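Local coordinates for protein probable sensor histidine kinase pdtas (Mycobacterium tuberculosis, PDB 2YKF) that probably acts as the cytosolic sensor histidine kinase of a two-component system, autophosphorylating when c-di-GMP binds during nutrient starvation, at residues Val115-Phe120 with Met158-Thr163. Residues are numbered along the deposited sequence; the frame is centred on the assembly and turned at random.
Sequences VSPVRF and MLAEGT
The carbonyl oxygen of L159 takes two N-H groups: the backbone N of R119 reaches it at 3.0 Å along a nearly straight bond (167° at the hydrogen), and G162 N, from the first residue to leave helical geometry, adds a weak bond back into the last turn. One residue on, A160 O accepts R119 NH1 at 2.7 Å, and this oxygen lies almost in the guanidinium plane, at its edge. R119 thus binds two successive carbonyls at the C-terminal end of helix 143-161, one with its main chain and one with its side chain. Its chain, extended from CG to NE, runs alongside A160 O, with CB and CD each 3.3 Å from that oxygen; chi4 (83°) then swings CZ out of the extended line, and NH1 is the guanidinium atom nearest A160 O. A positive charge beside these C-terminal carbonyls should be favourable to the helix dipole.

The strand's own carbonyls meet the helix end through CA-H...O contacts: P117 O sits 3.3 Å from A160 CA, and R119 O lies 3.2 Å from G162 CA. G162 has positive phi (77°), which glycine readily takes, in a Schellman motif whose two bonds back are T163 N to M158 O and the weak one to L159 O. Apolar contact is modest. P117 CG touches A160 CB at 3.8 Å, while V118 CG1 comes near L159 CD2 on the buried side, where L159 also packs on L34 of helix 18-38.

Strand 114-120 pairs on one edge with strand 123-131 and is outermost in its sheet within this chain, so its R119 N is available to the helix end. The result is a Schellman-terminated helix docked by its C-terminal carbonyls on the edge strand of the antiparallel sheet of the GAF domain.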
loop_
_atom_site.group_PDB
_atom_site.type_symbol
_atom_site.label_atom_id
_atom_site.label_comp_id
_atom_site.label_asym_id
_atom_site.label_seq_id
_atom_site.Cartn_x
_atom_site.Cartn_y
_atom_site.Cartn_z
ATOM N N VAL A 115 -16.870 -1.066 18.304
ATOM C CA VAL A 115 -17.333 0.249 18.150
ATOM C C VAL A 115 -16.416 1.090 19.003
ATOM O O VAL A 115 -16.081 0.718 20.142
ATOM C CB VAL A 115 -18.817 0.337 18.609
ATOM C CG1 VAL A 115 -19.347 1.738 18.573
ATOM C CG2 VAL A 115 -19.683 -0.603 17.771
ATOM N N SER A 116 -15.950 2.187 18.438
ATOM C CA SER A 116 -15.127 3.142 19.195
ATOM C C SER A 116 -15.341 4.592 18.801
ATOM O O SER A 116 -15.587 4.922 17.627
ATOM C CB SER A 116 -13.660 2.762 19.147
ATOM O OG SER A 116 -13.235 2.670 17.826
ATOM N N PRO A 117 -15.196 5.487 19.772
ATOM C CA PRO A 117 -15.439 6.865 19.496
ATOM C C PRO A 117 -14.231 7.628 18.933
ATOM O O PRO A 117 -13.081 7.294 19.204
ATOM C CB PRO A 117 -15.716 7.425 20.891
ATOM C CG PRO A 117 -14.770 6.604 21.749
ATOM C CD PRO A 117 -14.923 5.239 21.211
ATOM N N VAL A 118 -14.530 8.684 18.211
ATOM C CA VAL A 118 -13.548 9.628 17.789
ATOM C C VAL A 118 -13.903 10.896 18.560
ATOM O O VAL A 118 -15.005 11.417 18.372
ATOM C CB VAL A 118 -13.689 9.907 16.290
ATOM C CG1 VAL A 118 -12.691 10.985 15.826
ATOM C CG2 VAL A 118 -13.476 8.603 15.463
ATOM N N ARG A 119 -12.992 11.366 19.417
ATOM C CA ARG A 119 -13.180 12.630 20.174
ATOM C C ARG A 119 -12.456 13.794 19.565
ATOM O O ARG A 119 -11.326 13.636 18.935
ATOM C CB ARG A 119 -12.749 12.494 21.619
ATOM C CG ARG A 119 -13.901 12.184 22.496
ATOM C CD ARG A 119 -13.561 12.110 24.024
ATOM N NE ARG A 119 -14.616 11.301 24.671
ATOM C CZ ARG A 119 -14.655 9.959 24.722
ATOM N NH1 ARG A 119 -13.681 9.218 24.188
ATOM N NH2 ARG A 119 -15.676 9.334 25.312
ATOM N N PHE A 120 -13.124 14.951 19.670
ATOM C CA PHE A 120 -12.546 16.217 19.367
ATOM C C PHE A 120 -13.100 17.298 20.321
ATOM O O PHE A 120 -14.318 17.440 20.502
ATOM C CB PHE A 120 -12.853 16.644 17.942
ATOM C CG PHE A 120 -12.248 17.968 17.588
ATOM C CD1 PHE A 120 -10.889 18.053 17.249
ATOM C CD2 PHE A 120 -12.987 19.136 17.693
ATOM C CE1 PHE A 120 -10.308 19.291 16.947
ATOM C CE2 PHE A 120 -12.407 20.379 17.399
ATOM C CZ PHE A 120 -11.059 20.437 17.032
ATOM N N MET A 158 -5.799 6.693 20.994
ATOM C CA MET A 158 -5.561 8.073 20.643
ATOM C C MET A 158 -6.737 8.725 19.937
ATOM O O MET A 158 -7.032 9.936 20.182
ATOM C CB MET A 158 -4.284 8.111 19.759
ATOM C CG MET A 158 -3.075 7.870 20.628
ATOM S SD MET A 158 -1.510 7.856 19.761
ATOM C CE MET A 158 -1.313 9.598 19.551
ATOM N N LEU A 159 -7.394 7.982 19.009
ATOM C CA LEU A 159 -8.613 8.517 18.386
ATOM C C LEU A 159 -9.679 8.836 19.471
ATOM O O LEU A 159 -10.329 9.894 19.413
ATOM C CB LEU A 159 -9.206 7.498 17.401
ATOM C CG LEU A 159 -8.428 7.524 16.070
ATOM C CD1 LEU A 159 -8.656 6.199 15.316
ATOM C CD2 LEU A 159 -9.008 8.670 15.304
ATOM N N ALA A 160 -9.843 7.910 20.412
ATOM C CA ALA A 160 -10.845 8.041 21.504
ATOM C C ALA A 160 -10.475 9.180 22.450
ATOM O O ALA A 160 -11.363 9.815 23.014
ATOM C CB ALA A 160 -11.021 6.709 22.249
ATOM N N GLU A 161 -9.176 9.498 22.562
ATOM C CA GLU A 161 -8.696 10.559 23.441
ATOM C C GLU A 161 -8.528 11.839 22.721
ATOM O O GLU A 161 -8.140 12.829 23.329
ATOM C CB GLU A 161 -7.362 10.165 24.138
ATOM C CG GLU A 161 -7.600 8.998 25.095
ATOM C CD GLU A 161 -6.379 8.519 25.936
ATOM O OE1 GLU A 161 -5.206 8.860 25.636
ATOM O OE2 GLU A 161 -6.623 7.748 26.905
ATOM N N GLY A 162 -8.752 11.838 21.408
ATOM C CA GLY A 162 -8.656 13.065 20.644
ATOM C C GLY A 162 -7.218 13.503 20.368
ATOM O O GLY A 162 -6.994 14.653 20.028
ATOM N N THR A 163 -6.259 12.603 20.483
ATOM C CA THR A 163 -4.844 12.954 20.237
ATOM C C THR A 163 -4.239 12.456 18.894
ATOM O O THR A 163 -3.055 12.741 18.575
ATOM C CB THR A 163 -3.965 12.424 21.355
ATOM O OG1 THR A 163 -4.222 11.030 21.513
ATOM C CG2 THR A 163 -4.278 13.166 22.728
#